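Uncharacterized protein Rv3272 (Mycobacterium tuberculosis, PDB 5YX6) probably acts as a family III CoA transferase in fatty acid metabolism, binding fatty acyl-CoAs of varying chain length, palmitoyl-CoA most tightly. Local coordinates at residues D11-L16 and H192-G197; S54-P57 and P61-T64; T131-N136 and D146-A151; I263-P268 and Q272-L277. All coordinates share one frame; numbering follows the deposited sequence.

Contact 1 (D11-L16 and H192-G197)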
# COMPACT_ATOMS: atom_id res chain seq x y z
N ASP A 11 13.06 2.79 20.70
CA ASP A 11 14.28 2.53 21.48
C ASP A 11 14.03 1.51 22.58
O ASP A 11 13.04 1.60 23.31
CB ASP A 11 14.84 3.81 22.11
CG ASP A 11 15.41 4.78 21.09
OD1 ASP A 11 15.75 4.33 19.97
OD2 ASP A 11 15.55 5.98 21.42
N GLY A 12 14.91 0.52 22.67
CA GLY A 12 14.80 -0.47 23.72
C GLY A 12 14.01 -1.71 23.34
O GLY A 12 14.10 -2.72 24.03
N PHE A 13 13.25 -1.66 22.25
CA PHE A 13 12.48 -2.82 21.81
C PHE A 13 13.32 -3.76 20.94
O PHE A 13 14.04 -3.31 20.05
CB PHE A 13 11.23 -2.41 21.04
CG PHE A 13 10.17 -1.78 21.88
CD1 PHE A 13 10.04 -2.10 23.22
CD2 PHE A 13 9.29 -0.86 21.34
CE1 PHE A 13 9.05 -1.51 24.00
CE2 PHE A 13 8.30 -0.28 22.10
CZ PHE A 13 8.18 -0.60 23.43
N ARG A 14 13.18 -5.05 21.17
CA ARG A 14 13.92 -6.04 20.40
C ARG A 14 12.97 -6.87 19.54
O ARG A 14 11.96 -7.38 20.02
CB ARG A 14 14.74 -6.94 21.32
CG ARG A 14 15.39 -8.11 20.59
CD ARG A 14 16.33 -8.85 21.49
NE ARG A 14 17.46 -8.01 21.84
CZ ARG A 14 18.44 -8.38 22.67
NH1 ARG A 14 18.42 -9.59 23.22
NH2 ARG A 14 19.44 -7.55 22.94
N VAL A 15 13.30 -7.00 18.26
CA VAL A 15 12.47 -7.73 17.32
C VAL A 15 13.24 -8.91 16.74
O VAL A 15 14.37 -8.75 16.29
CB VAL A 15 11.98 -6.82 16.17
CG1 VAL A 15 11.10 -7.59 15.20
CG2 VAL A 15 11.25 -5.59 16.74
N LEU A 16 12.63 -10.08 16.76
CA LEU A 16 13.18 -11.27 16.13
C LEU A 16 12.54 -11.48 14.76
O LEU A 16 11.37 -11.84 14.68
CB LEU A 16 12.95 -12.50 17.00
CG LEU A 16 14.13 -12.94 17.84
CD1 LEU A 16 14.56 -11.79 18.73
CD2 LEU A 16 13.78 -14.19 18.65
N HIS A 192 -0.90 -1.45 22.41
CA HIS A 192 -1.87 -2.22 23.18
C HIS A 192 -1.19 -2.71 24.45
O HIS A 192 -1.73 -2.61 25.54
CB HIS A 192 -2.39 -3.40 22.35
CG HIS A 192 -3.67 -4.00 22.84
ND1 HIS A 192 -4.63 -3.28 23.53
CD2 HIS A 192 -4.17 -5.26 22.73
CE1 HIS A 192 -5.65 -4.06 23.82
NE2 HIS A 192 -5.39 -5.27 23.35
N ARG A 193 0.02 -3.25 24.29
CA ARG A 193 0.78 -3.75 25.41
C ARG A 193 1.14 -2.62 26.37
O ARG A 193 0.95 -2.72 27.58
CB ARG A 193 2.04 -4.47 24.93
CG ARG A 193 2.70 -5.31 26.00
CD ARG A 193 3.98 -5.94 25.50
NE ARG A 193 4.97 -4.92 25.16
CZ ARG A 193 6.25 -5.18 24.92
NH1 ARG A 193 6.69 -6.43 24.97
NH2 ARG A 193 7.08 -4.19 24.63
N GLU A 194 1.60 -1.51 25.81
CA GLU A 194 2.05 -0.38 26.60
C GLU A 194 0.95 0.17 27.49
O GLU A 194 1.17 0.43 28.68
CB GLU A 194 2.57 0.73 25.68
CG GLU A 194 3.48 1.77 26.33
CD GLU A 194 4.83 1.25 26.80
OE1 GLU A 194 5.32 0.22 26.25
OE2 GLU A 194 5.41 1.90 27.70
N ARG A 195 -0.26 0.28 26.95
CA ARG A 195 -1.33 0.93 27.68
C ARG A 195 -2.24 -0.01 28.44
O ARG A 195 -2.68 0.31 29.54
CB ARG A 195 -2.18 1.74 26.71
CG ARG A 195 -1.38 2.69 25.86
CD ARG A 195 -2.31 3.53 25.04
NE ARG A 195 -3.18 4.36 25.86
CZ ARG A 195 -4.51 4.36 25.75
NH1 ARG A 195 -5.24 5.15 26.53
NH2 ARG A 195 -5.10 3.57 24.86
N ASN A 196 -2.47 -1.20 27.88
CA ASN A 196 -3.47 -2.09 28.43
C ASN A 196 -2.90 -3.38 29.01
O ASN A 196 -3.63 -4.15 29.62
CB ASN A 196 -4.52 -2.44 27.37
CG ASN A 196 -5.28 -1.21 26.89
OD1 ASN A 196 -5.77 -0.42 27.69
ND2 ASN A 196 -5.40 -1.05 25.56
N GLY A 197 -1.60 -3.60 28.84
CA GLY A 197 -0.98 -4.79 29.41
C GLY A 197 -1.31 -6.08 28.66
O GLY A 197 -1.10 -7.18 29.18

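Contact 2 (S54-P57 and P61-T64)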
# COMPACT_ATOMS: atom_id res chain seq x y z
N SER A 54 21.81 -7.84 -9.31
CA SER A 54 21.70 -7.16 -10.60
C SER A 54 23.04 -6.52 -11.00
O SER A 54 23.77 -6.01 -10.15
CB SER A 54 20.60 -6.08 -10.57
OG SER A 54 19.34 -6.60 -10.98
N VAL A 55 23.35 -6.56 -12.29
CA VAL A 55 24.64 -6.10 -12.81
C VAL A 55 24.84 -4.58 -12.77
O VAL A 55 24.02 -3.82 -13.28
CB VAL A 55 24.85 -6.56 -14.27
CG1 VAL A 55 26.01 -5.82 -14.91
CG2 VAL A 55 25.07 -8.07 -14.32
N LEU A 56 25.95 -4.16 -12.16
CA LEU A 56 26.38 -2.76 -12.18
C LEU A 56 27.72 -2.66 -12.89
O LEU A 56 28.74 -3.06 -12.33
CB LEU A 56 26.53 -2.20 -10.76
CG LEU A 56 25.32 -2.03 -9.85
CD1 LEU A 56 25.76 -1.48 -8.50
CD2 LEU A 56 24.31 -1.10 -10.51
N PRO A 57 27.73 -2.14 -14.13
CA PRO A 57 28.95 -2.03 -14.94
C PRO A 57 30.14 -1.41 -14.19
O PRO A 57 30.05 -0.25 -13.75
CB PRO A 57 28.52 -1.14 -16.10
CG PRO A 57 27.07 -1.43 -16.26
CD PRO A 57 26.54 -1.69 -14.87
N PRO A 61 28.09 -6.65 -8.27
CA PRO A 61 26.64 -6.77 -8.41
C PRO A 61 25.86 -6.25 -7.19
O PRO A 61 26.35 -6.29 -6.06
CB PRO A 61 26.43 -8.28 -8.58
CG PRO A 61 27.68 -8.75 -9.23
CD PRO A 61 28.78 -7.90 -8.67
N LEU A 62 24.64 -5.76 -7.44
CA LEU A 62 23.80 -5.19 -6.40
C LEU A 62 22.64 -6.12 -6.02
O LEU A 62 21.78 -6.43 -6.84
CB LEU A 62 23.26 -3.83 -6.85
CG LEU A 62 22.12 -3.14 -6.08
CD1 LEU A 62 22.37 -3.14 -4.57
CD2 LEU A 62 21.95 -1.73 -6.60
N ALA A 63 22.66 -6.58 -4.77
CA ALA A 63 21.60 -7.42 -4.20
C ALA A 63 20.33 -6.59 -4.08
O ALA A 63 19.97 -6.13 -3.00
CB ALA A 63 22.02 -7.98 -2.85
N THR A 64 19.68 -6.37 -5.21
CA THR A 64 18.59 -5.41 -5.31
C THR A 64 17.38 -5.72 -4.42
O THR A 64 16.63 -4.82 -4.06
CB THR A 64 18.12 -5.32 -6.78
OG1 THR A 64 16.86 -4.66 -6.86
CG2 THR A 64 17.98 -6.71 -7.37

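Contact 3 (T131-N136 and D146-A151)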
# COMPACT_ATOMS: atom_id res chain seq x y z
N THR A 131 1.23 -13.97 5.95
CA THR A 131 1.08 -15.05 4.98
C THR A 131 0.61 -14.51 3.63
O THR A 131 0.26 -13.34 3.51
CB THR A 131 0.08 -16.13 5.46
OG1 THR A 131 -1.25 -15.59 5.48
CG2 THR A 131 0.46 -16.64 6.84
N ALA A 132 0.60 -15.37 2.61
CA ALA A 132 0.09 -14.99 1.29
C ALA A 132 -1.44 -14.92 1.27
O ALA A 132 -2.01 -13.94 0.80
CB ALA A 132 0.58 -15.95 0.22
N TYR A 133 -2.09 -15.96 1.78
CA TYR A 133 -3.53 -16.10 1.62
C TYR A 133 -4.32 -16.28 2.92
O TYR A 133 -5.54 -16.44 2.87
CB TYR A 133 -3.83 -17.29 0.71
CG TYR A 133 -3.28 -17.16 -0.69
CD1 TYR A 133 -3.89 -16.33 -1.62
CD2 TYR A 133 -2.16 -17.88 -1.09
CE1 TYR A 133 -3.39 -16.22 -2.92
CE2 TYR A 133 -1.66 -17.78 -2.38
CZ TYR A 133 -2.27 -16.95 -3.28
OH TYR A 133 -1.76 -16.85 -4.56
N GLY A 134 -3.65 -16.27 4.07
CA GLY A 134 -4.37 -16.20 5.33
C GLY A 134 -4.23 -17.37 6.28
O GLY A 134 -4.16 -17.19 7.50
N GLY A 135 -4.22 -18.58 5.74
CA GLY A 135 -4.15 -19.77 6.55
C GLY A 135 -5.44 -20.01 7.31
O GLY A 135 -5.42 -20.58 8.40
N ASN A 136 -6.56 -19.58 6.75
CA ASN A 136 -7.85 -19.74 7.40
C ASN A 136 -8.62 -20.96 6.91
O ASN A 136 -9.74 -21.21 7.36
CB ASN A 136 -8.70 -18.49 7.22
CG ASN A 136 -7.99 -17.24 7.70
OD1 ASN A 136 -7.79 -16.30 6.93
ND2 ASN A 136 -7.58 -17.24 8.97
N ASP A 146 4.00 -11.98 -5.01
CA ASP A 146 3.28 -10.74 -5.36
C ASP A 146 2.41 -10.89 -6.60
O ASP A 146 1.20 -10.62 -6.57
CB ASP A 146 4.29 -9.59 -5.55
CG ASP A 146 3.62 -8.24 -5.88
OD1 ASP A 146 3.22 -8.02 -7.05
OD2 ASP A 146 3.49 -7.41 -4.95
N LEU A 147 3.03 -11.33 -7.68
CA LEU A 147 2.41 -11.41 -9.00
C LEU A 147 1.15 -12.29 -9.02
O LEU A 147 0.14 -11.94 -9.62
CB LEU A 147 3.45 -11.93 -10.00
CG LEU A 147 3.15 -12.02 -11.49
CD1 LEU A 147 4.43 -11.78 -12.27
CD2 LEU A 147 2.58 -13.38 -11.81
N VAL A 148 1.20 -13.43 -8.34
CA VAL A 148 0.09 -14.37 -8.35
C VAL A 148 -1.01 -13.94 -7.38
O VAL A 148 -2.20 -14.11 -7.67
CB VAL A 148 0.58 -15.79 -8.00
CG1 VAL A 148 -0.58 -16.75 -7.89
CG2 VAL A 148 1.52 -16.27 -9.07
N VAL A 149 -0.62 -13.43 -6.22
CA VAL A 149 -1.59 -12.90 -5.25
C VAL A 149 -2.36 -11.70 -5.83
O VAL A 149 -3.57 -11.60 -5.67
CB VAL A 149 -0.89 -12.49 -3.93
CG1 VAL A 149 -1.86 -11.75 -3.01
CG2 VAL A 149 -0.28 -13.71 -3.26
N ALA A 150 -1.64 -10.80 -6.51
CA ALA A 150 -2.25 -9.64 -7.17
C ALA A 150 -3.33 -10.06 -8.18
O ALA A 150 -4.42 -9.49 -8.21
CB ALA A 150 -1.18 -8.81 -7.87
N ALA A 151 -3.00 -11.06 -9.00
CA ALA A 151 -3.90 -11.54 -10.04
C ALA A 151 -5.07 -12.32 -9.46
O ALA A 151 -6.19 -12.25 -9.95
CB ALA A 151 -3.14 -12.40 -11.05

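Contact 4 (I263-P268 and Q272-L277)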
# COMPACT_ATOMS: atom_id res chain seq x y z
N ILE A 263 -4.81 14.87 -16.94
CA ILE A 263 -5.59 15.99 -16.41
C ILE A 263 -6.75 15.52 -15.55
O ILE A 263 -7.48 14.61 -15.92
CB ILE A 263 -6.18 16.87 -17.55
CG1 ILE A 263 -5.08 17.48 -18.42
CG2 ILE A 263 -7.04 17.96 -16.97
CD1 ILE A 263 -5.61 18.13 -19.70
N SER A 264 -6.92 16.15 -14.39
CA SER A 264 -8.14 15.94 -13.61
C SER A 264 -8.79 17.29 -13.29
O SER A 264 -8.29 18.06 -12.48
CB SER A 264 -7.85 15.17 -12.33
OG SER A 264 -9.06 14.80 -11.71
N ALA A 265 -9.91 17.55 -13.94
CA ALA A 265 -10.61 18.82 -13.80
C ALA A 265 -12.10 18.61 -13.98
O ALA A 265 -12.68 19.03 -14.98
CB ALA A 265 -10.08 19.84 -14.79
N TYR A 266 -12.72 17.93 -13.02
CA TYR A 266 -14.11 17.54 -13.12
C TYR A 266 -15.01 18.37 -12.20
O TYR A 266 -16.22 18.43 -12.41
CB TYR A 266 -14.26 16.05 -12.82
CG TYR A 266 -13.76 15.66 -11.45
CD1 TYR A 266 -12.43 15.37 -11.24
CD2 TYR A 266 -14.63 15.60 -10.36
CE1 TYR A 266 -11.96 15.02 -9.99
CE2 TYR A 266 -14.17 15.24 -9.11
CZ TYR A 266 -12.83 14.95 -8.92
OH TYR A 266 -12.36 14.61 -7.68
N VAL A 267 -14.43 19.00 -11.18
CA VAL A 267 -15.19 19.94 -10.35
C VAL A 267 -15.50 21.18 -11.17
O VAL A 267 -14.61 21.74 -11.81
CB VAL A 267 -14.43 20.34 -9.07
N PRO A 268 -16.77 21.63 -11.14
CA PRO A 268 -17.31 22.73 -11.94
C PRO A 268 -16.35 23.92 -12.13
O PRO A 268 -16.15 24.34 -13.27
CB PRO A 268 -18.54 23.14 -11.15
CG PRO A 268 -19.05 21.85 -10.62
CD PRO A 268 -17.82 21.01 -10.30
N GLN A 272 -14.72 24.53 -15.90
CA GLN A 272 -14.92 25.79 -16.61
C GLN A 272 -13.56 26.40 -16.92
O GLN A 272 -13.25 26.73 -18.06
CB GLN A 272 -15.79 26.75 -15.79
CG GLN A 272 -17.24 26.29 -15.67
CD GLN A 272 -18.00 26.95 -14.52
OE1 GLN A 272 -17.56 27.94 -13.93
NE2 GLN A 272 -19.16 26.37 -14.18
N LYS A 273 -12.73 26.46 -15.89
CA LYS A 273 -11.37 26.94 -16.02
C LYS A 273 -10.65 26.24 -17.19
O LYS A 273 -10.05 26.90 -18.05
CB LYS A 273 -10.64 26.69 -14.70
CG LYS A 273 -9.91 27.84 -14.07
CD LYS A 273 -9.31 27.34 -12.75
CE LYS A 273 -8.67 28.43 -11.94
NZ LYS A 273 -8.22 27.89 -10.63
N LEU A 274 -10.76 24.91 -17.23
CA LEU A 274 -10.13 24.11 -18.27
C LEU A 274 -10.59 24.51 -19.68
O LEU A 274 -9.78 24.78 -20.56
CB LEU A 274 -10.40 22.63 -18.03
CG LEU A 274 -9.85 21.69 -19.11
CD1 LEU A 274 -8.33 21.73 -19.08
CD2 LEU A 274 -10.34 20.27 -18.91
N CYS A 275 -11.91 24.56 -19.88
CA CYS A 275 -12.47 24.95 -21.17
C CYS A 275 -11.94 26.29 -21.68
O CYS A 275 -11.60 26.42 -22.86
CB CYS A 275 -13.99 25.01 -21.10
SG CYS A 275 -14.76 23.42 -20.80
N TYR A 276 -11.85 27.29 -20.80
CA TYR A 276 -11.34 28.58 -21.25
C TYR A 276 -9.86 28.49 -21.58
O TYR A 276 -9.39 29.11 -22.54
CB TYR A 276 -11.58 29.68 -20.19
CG TYR A 276 -13.05 29.99 -19.98
CD1 TYR A 276 -13.80 30.67 -20.95
CD2 TYR A 276 -13.70 29.62 -18.81
CE1 TYR A 276 -15.16 30.94 -20.76
CE2 TYR A 276 -15.04 29.88 -18.61
CZ TYR A 276 -15.77 30.54 -19.58
OH TYR A 276 -17.10 30.79 -19.34
N LEU A 277 -9.11 27.72 -20.79
CA LEU A 277 -7.65 27.64 -20.96
C LEU A 277 -7.22 26.95 -22.25
O LEU A 277 -6.18 27.29 -22.81
CB LEU A 277 -7.00 26.93 -19.76
CG LEU A 277 -6.94 27.74 -18.46
CD1 LEU A 277 -6.39 26.91 -17.30
CD2 LEU A 277 -6.11 29.01 -18.65

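Contact 1 (D11-L16 and H192-G197)
The backbones come closest at Phe13 and Glu194, yet their CA atoms remain 11.7 Å apart, so long side chains alone close the distance between them. The contact lies in the Rossmann-fold domain, joining the loop just ahead of strand 14-17 of the parallel sheet to the last turn of helix 173-196. Phe13 directs its buried ring at the helix, and Arg193 and Glu194 come back to meet it. Arg193 leaves with CG anti to the backbone N (chi1 -166°) and runs straight until a bend at chi3, which sets its guanidinium beside the ring. The two side chains run antiparallel alongside one another, with Arg193 NH2 3.4 Å from Phe13 CE1. Their planes stand 64° apart, and the ring atoms lie at the guanidinium's edge, so the pair is not a parallel stack. The stronger polar partners of Arg193 lie elsewhere: NH2 forms a salt bridge with Asp97 and NH1 a hydrogen bond to Asn124 O, together fixing the group's rotation. A cation-pi interaction joins Phe13 instead to Arg195 of the second subunit, which links the contact to the dimer interface. Arg193, Glu194 and Gly197, with Asn124, line a site that holds a benzamidine, probably from the crystallisation liquor. The carboxylate atom Glu194 OE1 lies at the ring's edge, near its plane, 4.1 Å from Phe13 CZ.

Contact 2 (S54-P57 and P61-T64)
Leu56 sets CG anti to its carbonyl carbon (chi1 -66°), whereas Leu62 sets CG anti to its backbone N (chi1 167°), and the two side chains cross obliquely. Leu56 CD1 thereby comes down on the root of its partner, 3.8 Å from Leu62 CB. On the other side of Leu62, the Thr64 CG2 methyl lies 3.9 Å from Ser54 OG, in a van der Waals contact. The backbone is held by two bonds of unlike shape. Leu62 N donates to Ser54 O at 2.9 Å, almost straight at 174° and in the carbonyl plane. In return Ser54 N donates to Leu62 O at 2.8 Å, but from above that carbonyl's plane. Leu62 O also receives a weak bond from Thr64 N, closing an inverse gamma turn centred on Ala63, so one carbonyl serves both the strand pair and the turn. Next to the straight bond, Pro61 CA lies 3.4 Å from Ser54 O, adding a CA-H...O contact. Ser54 and Leu62 point to the same face of the ribbon, where Met220 and Asn223 of the second subunit pack on them, while Leu56 meets Arg224 and Thr64 meets Met219 of that subunit. Ser54 and Leu62 form the antiparallel hydrogen-bonded pair of a short beta hairpin, strands 54-56 and 59-62, set against the dimer partner.

Contact 3 (T131-N136 and D146-A151)
Tyr133 and Val149 reach toward each other and overlap side by side, while Tyr133 and Val148 meet at about a right angle. The phenol belongs to the loop that follows strand 126-131 of the Rossmann-fold domain, and the two valines belong to helix 146-152, which comes next in the chain. Tyr133 carries CG beside its backbone N (chi1 -62°), which swings the ring out so that its far end, rather than its root, reaches the helix. Val149 CG2 is the main point of contact: it sits obliquely to the ring, 3.8 Å from Tyr133 CZ and 3.7 Å from Tyr133 OH. In Val149 this methyl stands beside the backbone N, with CG1 anti to that N (chi1 172°), and the same CG2 reaches Ala132 CB at 4.2 Å. One methyl thus bridges two consecutive loop residues. Beyond the ring, Val148 CG1 touches Tyr133 OH at 3.5 Å, a van der Waals contact of methyl against hydroxyl; no hydrogen bond joins the segments.

Arg142 forms a cation-pi interaction with the Tyr133 ring, and Leu343 of the second subunit packs on the same residue. On the helix side, Val149 also touches Val174, and Asp146 OD2 accepts a hydrogen bond from the backbone N of Asp175, inferred to be the catalytic nucleophile, a bond consistent with Asp146 holding the backbone of Asp175 in place. Where the loop leaves the strand, an ST motif forms: Thr131 OG1 accepts from Gly134 N at 2.9 Å, with a bent N-H...O angle of 130°.

Contact 4 (I263-P268 and Q272-L277)
Apolar contacts bring Leu274 against Ala265 and Ile263. Leu274 holds CG anti to its backbone N (chi1 177°), and its CD2 methyl goes forward to meet both partners: Ala265 CB at 4.2 Å and Ile263 CG2 at 4.5 Å. One branch therefore serves two residues, an alternate pair along the chain whose side chains both point at the helix, while Ser264 between them points away and forms a hydrogen bond with Ser251 OG. The backbones are nearest here at Ala265 and Leu274, whose CA atoms are 6.9 Å apart. Pro250 adds to this apolar patch by touching Leu274, and Leu322 of helix 315-324 does so by touching Ile263.

Strand 260-264, the middle strand of a three-stranded antiparallel sheet, runs through a short turn into helix 268-277, which folds back over it. Val267 occupies the N-cap position and Pro268 opens the first turn, a place where a proline's lack of an amide hydrogen costs no helical bond.

The polar contact belongs to that first turn. Gln272 N donates to Pro268 O at 3.0 Å with an N-H...O angle of 167°, the donor tilted 24° from the carbonyl plane. The Gln272 side chain lies alongside the same carbonyl by van der Waals contact: CG beside the backbone N brings Gln272 CG to 3.3 Å from Pro268 O, and the extended chain keeps the amide carbon close as well, with Gln272 CD 3.4 Å from Pro268 O. Its NE2 is 4.5 Å from Pro268 CB, at the edge of the partly exposed turn.

In the fold
Several residues of contacts 1, 2 and 3 meet the second subunit, against a single residue of contact 4, whose centre lies about 50 Å from that of contact 1, on the opposite side of the chain's centre. Contacts 2 and 3 both fall within the chain loop that contact 1 closes. Contacts 1 and 3 involve successive helices, 173-196 and 146-152, but contact 1 is partly buried and rests on charged groups beside a ring, whereas contact 3 is buried and largely apolar, with no hydrogen bond across it. Contacts 2 and 4 are also largely buried, each with an exposed proline at its rim, Pro61 and Pro268; contact 2 relies on strand hydrogen bonding, contact 4 on leucine packing plus one helical bond.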